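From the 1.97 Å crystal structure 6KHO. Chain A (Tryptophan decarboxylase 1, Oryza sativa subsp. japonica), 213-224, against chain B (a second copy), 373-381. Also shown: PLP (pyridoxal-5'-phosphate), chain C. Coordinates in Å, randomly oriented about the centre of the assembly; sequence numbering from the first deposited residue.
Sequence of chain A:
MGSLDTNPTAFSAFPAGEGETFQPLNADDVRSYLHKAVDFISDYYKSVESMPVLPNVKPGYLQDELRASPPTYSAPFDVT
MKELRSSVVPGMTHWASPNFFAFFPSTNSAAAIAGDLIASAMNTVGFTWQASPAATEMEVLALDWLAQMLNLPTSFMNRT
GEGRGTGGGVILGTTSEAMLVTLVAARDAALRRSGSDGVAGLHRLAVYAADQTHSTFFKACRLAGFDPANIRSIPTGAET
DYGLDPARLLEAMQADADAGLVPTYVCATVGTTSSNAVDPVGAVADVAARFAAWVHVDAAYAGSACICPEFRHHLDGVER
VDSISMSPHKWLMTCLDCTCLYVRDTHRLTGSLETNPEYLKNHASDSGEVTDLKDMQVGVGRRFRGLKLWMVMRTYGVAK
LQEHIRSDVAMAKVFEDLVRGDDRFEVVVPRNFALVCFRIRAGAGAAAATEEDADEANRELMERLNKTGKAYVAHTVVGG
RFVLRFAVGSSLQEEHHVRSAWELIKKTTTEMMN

Chain A, residues 213-224: THSTFFKACRLA
Chain B 373-381: LKDMQVGVG

What holds the strongest polar link between the two chains? The CA-to-CB bond of Lys A219, within the chain A helix, points toward chain B, and with all four chi angles t the extended side chain delivers its ammonium to a run of backbone carbonyls. Lys A219 NZ donates to Gln B377 O at 2.7 Å and, weakly, to Asp B375 O at 3.4 Å. A long salt bridge adds charge complementarity: Lys A219 NZ lies 3.9 Å from Asp B375 OD1, the aspartate having chi1 t.

How does chain B present these acceptors? Leu B373 to Met B376 forms a type I beta turn, closed by Met B376 N to Leu B373 O at 2.9 Å. Beyond it the backbone extends at Gln B377 (phi/psi -141/157), then bends at Val B378 (-64/-53), without regular helix or strand. Gly B379 follows at -91/-178; Gly B379 CA lies 7.1 Å from Thr A216 CA, the closest backbone register.

What does water contribute? One water bridges the chains, donating to both carbonyls: the water oxygen lies 3.0 Å from Thr A216 O and 3.0 Å from Val B378 O. It thus joins two acceptors that could not bond to each other directly.

How is the cofactor end organised? His A214 (chi1 t, chi2 -81°) caps the helix, His A214 ND1 accepting from Thr A216 N at 3.2 Å, while PLP C6 lies over one face of its ring. From chain B, Gly B381 N donates to PLP O1P at 2.8 Å, so both stretches touch the cofactor.

Where does the packing lie? Toward the helix C-terminus, Leu A223 CD1 (m, t) meets Val B378 CG1 at 4.2 Å. Nearer the N-terminus, the CA-to-CB bond of Val B380 (chi1 m) points toward chain A, with Val B380 CG1 3.7 Å from Thr A216 OG1 (chi1 t) and Val B380 CG2 4.1 Å from His A214 CE1.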

# COMPACT_ATOMS: atom_id res chain seq x y z
N THR A 213 -16.45 11.20 11.92
CA THR A 213 -15.41 10.24 11.57
C THR A 213 -15.27 10.15 10.06
O THR A 213 -16.26 10.22 9.32
CB THR A 213 -15.73 8.87 12.18
OG1 THR A 213 -15.79 9.00 13.60
CG2 THR A 213 -14.66 7.84 11.82
N HIS A 214 -14.02 10.02 9.60
CA HIS A 214 -13.75 9.95 8.17
C HIS A 214 -14.56 8.84 7.51
O HIS A 214 -14.73 7.76 8.08
CB HIS A 214 -12.26 9.72 7.94
CG HIS A 214 -11.79 10.13 6.57
ND1 HIS A 214 -11.95 9.33 5.46
CD2 HIS A 214 -11.17 11.25 6.14
CE1 HIS A 214 -11.44 9.94 4.41
NE2 HIS A 214 -10.96 11.11 4.79
N SER A 215 -15.06 9.13 6.31
CA SER A 215 -15.91 8.18 5.60
C SER A 215 -15.24 6.82 5.40
O SER A 215 -15.93 5.81 5.28
CB SER A 215 -16.32 8.74 4.24
OG SER A 215 -15.18 9.09 3.47
N THR A 216 -13.91 6.79 5.38
CA THR A 216 -13.19 5.54 5.17
C THR A 216 -13.38 4.54 6.31
O THR A 216 -13.20 3.33 6.08
CB THR A 216 -11.70 5.82 4.95
OG1 THR A 216 -11.12 4.72 4.24
CG2 THR A 216 -10.96 6.07 6.26
N PHE A 217 -13.72 4.99 7.52
CA PHE A 217 -14.02 4.05 8.60
C PHE A 217 -15.24 3.21 8.27
O PHE A 217 -15.24 1.98 8.42
CB PHE A 217 -14.25 4.77 9.92
CG PHE A 217 -14.79 3.87 11.01
CD1 PHE A 217 -13.99 2.86 11.54
CD2 PHE A 217 -16.08 4.01 11.48
CE1 PHE A 217 -14.48 2.01 12.52
CE2 PHE A 217 -16.58 3.16 12.48
CZ PHE A 217 -15.77 2.16 13.00
N PHE A 218 -16.32 3.87 7.84
CA PHE A 218 -17.54 3.15 7.53
C PHE A 218 -17.33 2.20 6.37
O PHE A 218 -17.91 1.10 6.36
CB PHE A 218 -18.66 4.15 7.27
CG PHE A 218 -18.86 5.12 8.41
CD1 PHE A 218 -19.51 4.72 9.57
CD2 PHE A 218 -18.36 6.41 8.35
CE1 PHE A 218 -19.67 5.59 10.64
CE2 PHE A 218 -18.53 7.28 9.41
CZ PHE A 218 -19.18 6.87 10.56
N LYS A 219 -16.48 2.57 5.42
CA LYS A 219 -16.17 1.67 4.32
C LYS A 219 -15.39 0.44 4.80
O LYS A 219 -15.67 -0.68 4.36
CB LYS A 219 -15.38 2.42 3.24
CG LYS A 219 -14.88 1.54 2.11
CD LYS A 219 -14.21 2.36 1.01
CE LYS A 219 -13.33 1.49 0.15
NZ LYS A 219 -12.44 2.31 -0.71
N ALA A 220 -14.43 0.63 5.71
CA ALA A 220 -13.69 -0.50 6.27
C ALA A 220 -14.63 -1.45 7.02
O ALA A 220 -14.48 -2.67 6.95
CB ALA A 220 -12.59 0.02 7.19
N CYS A 221 -15.61 -0.89 7.74
CA CYS A 221 -16.63 -1.72 8.38
C CYS A 221 -17.33 -2.62 7.36
O CYS A 221 -17.43 -3.84 7.56
CB CYS A 221 -17.64 -0.83 9.10
SG CYS A 221 -16.97 0.01 10.53
N ARG A 222 -17.78 -2.03 6.25
CA ARG A 222 -18.43 -2.82 5.21
C ARG A 222 -17.49 -3.86 4.61
O ARG A 222 -17.90 -5.00 4.35
CB ARG A 222 -19.00 -1.89 4.13
CG ARG A 222 -20.04 -0.89 4.71
CD ARG A 222 -20.75 -0.01 3.65
NE ARG A 222 -19.90 0.31 2.51
CZ ARG A 222 -19.37 1.52 2.26
NH1 ARG A 222 -19.61 2.54 3.07
NH2 ARG A 222 -18.60 1.69 1.18
N LEU A 223 -16.22 -3.49 4.40
CA LEU A 223 -15.24 -4.45 3.90
C LEU A 223 -15.15 -5.67 4.80
O LEU A 223 -15.14 -6.82 4.32
CB LEU A 223 -13.86 -3.78 3.79
CG LEU A 223 -13.58 -2.83 2.62
CD1 LEU A 223 -12.16 -2.28 2.71
CD2 LEU A 223 -13.79 -3.52 1.27
N ALA A 224 -15.04 -5.45 6.11
CA ALA A 224 -14.90 -6.53 7.08
C ALA A 224 -16.20 -7.31 7.29
O ALA A 224 -16.19 -8.30 8.04
CB ALA A 224 -14.41 -5.97 8.41
N LEU B 373 -10.88 2.78 -10.80
CA LEU B 373 -11.86 2.23 -9.85
C LEU B 373 -11.41 2.53 -8.43
O LEU B 373 -11.05 1.64 -7.65
CB LEU B 373 -12.03 0.73 -10.06
CG LEU B 373 -12.41 0.25 -11.46
CD1 LEU B 373 -12.37 -1.28 -11.51
CD2 LEU B 373 -13.80 0.78 -11.83
N LYS B 374 -11.45 3.82 -8.08
CA LYS B 374 -10.93 4.27 -6.79
C LYS B 374 -11.68 3.67 -5.61
O LYS B 374 -11.14 3.65 -4.49
CB LYS B 374 -10.97 5.80 -6.70
CG LYS B 374 -10.20 6.56 -7.77
CD LYS B 374 -10.09 8.03 -7.36
CE LYS B 374 -9.53 8.91 -8.47
NZ LYS B 374 -8.13 8.55 -8.80
N ASP B 375 -12.92 3.20 -5.79
CA ASP B 375 -13.63 2.56 -4.69
C ASP B 375 -13.18 1.12 -4.48
O ASP B 375 -13.45 0.55 -3.42
CB ASP B 375 -15.16 2.60 -4.91
CG ASP B 375 -15.95 2.03 -3.72
OD1 ASP B 375 -15.88 2.59 -2.60
OD2 ASP B 375 -16.65 1.00 -3.89
N MET B 376 -12.48 0.53 -5.44
CA MET B 376 -12.01 -0.84 -5.30
C MET B 376 -10.56 -0.88 -4.83
O MET B 376 -9.70 -1.55 -5.42
CB MET B 376 -12.21 -1.60 -6.60
CG MET B 376 -13.70 -1.79 -6.92
SD MET B 376 -14.05 -3.19 -7.99
CE MET B 376 -13.49 -4.56 -6.98
N GLN B 377 -10.29 -0.12 -3.77
CA GLN B 377 -9.05 -0.21 -3.01
C GLN B 377 -9.41 -0.04 -1.55
O GLN B 377 -10.46 0.52 -1.22
CB GLN B 377 -8.01 0.84 -3.42
CG GLN B 377 -8.57 2.08 -4.02
CD GLN B 377 -7.50 3.09 -4.41
OE1 GLN B 377 -6.34 2.74 -4.67
NE2 GLN B 377 -7.89 4.36 -4.44
N VAL B 378 -8.55 -0.54 -0.66
CA VAL B 378 -8.87 -0.44 0.77
C VAL B 378 -8.90 1.02 1.20
O VAL B 378 -9.91 1.49 1.76
CB VAL B 378 -7.88 -1.28 1.61
CG1 VAL B 378 -8.16 -2.76 1.40
CG2 VAL B 378 -6.45 -0.98 1.24
N GLY B 379 -7.83 1.78 0.92
CA GLY B 379 -7.73 3.16 1.36
C GLY B 379 -8.27 4.15 0.33
O GLY B 379 -8.78 3.79 -0.73
N VAL B 380 -8.16 5.43 0.68
CA VAL B 380 -8.55 6.52 -0.22
C VAL B 380 -7.32 7.31 -0.70
O VAL B 380 -7.12 7.47 -1.90
CB VAL B 380 -9.62 7.43 0.41
CG1 VAL B 380 -10.75 6.55 1.02
CG2 VAL B 380 -9.05 8.41 1.44
N GLY B 381 -6.48 7.75 0.22
CA GLY B 381 -5.35 8.56 -0.15
C GLY B 381 -4.01 7.84 -0.16
O GLY B 381 -3.44 7.57 0.91
N1 PLP C . -8.76 9.89 9.02
C2 PLP C . -8.39 11.20 9.26
C2A PLP C . -8.74 11.89 10.54
C3 PLP C . -7.67 11.90 8.30
O3 PLP C . -7.30 13.19 8.54
C4 PLP C . -7.32 11.28 7.10
C4A PLP C . -6.25 11.88 6.24
C5 PLP C . -7.70 9.97 6.86
C6 PLP C . -8.43 9.28 7.82
C5A PLP C . -7.31 9.36 5.53
O4P PLP C . -7.47 7.96 5.48
P PLP C . -6.60 7.06 4.44
O1P PLP C . -6.67 7.63 3.06
O2P PLP C . -7.17 5.66 4.50
O3P PLP C . -5.13 7.02 4.84
O HOH W 1 -11.96 1.71 3.94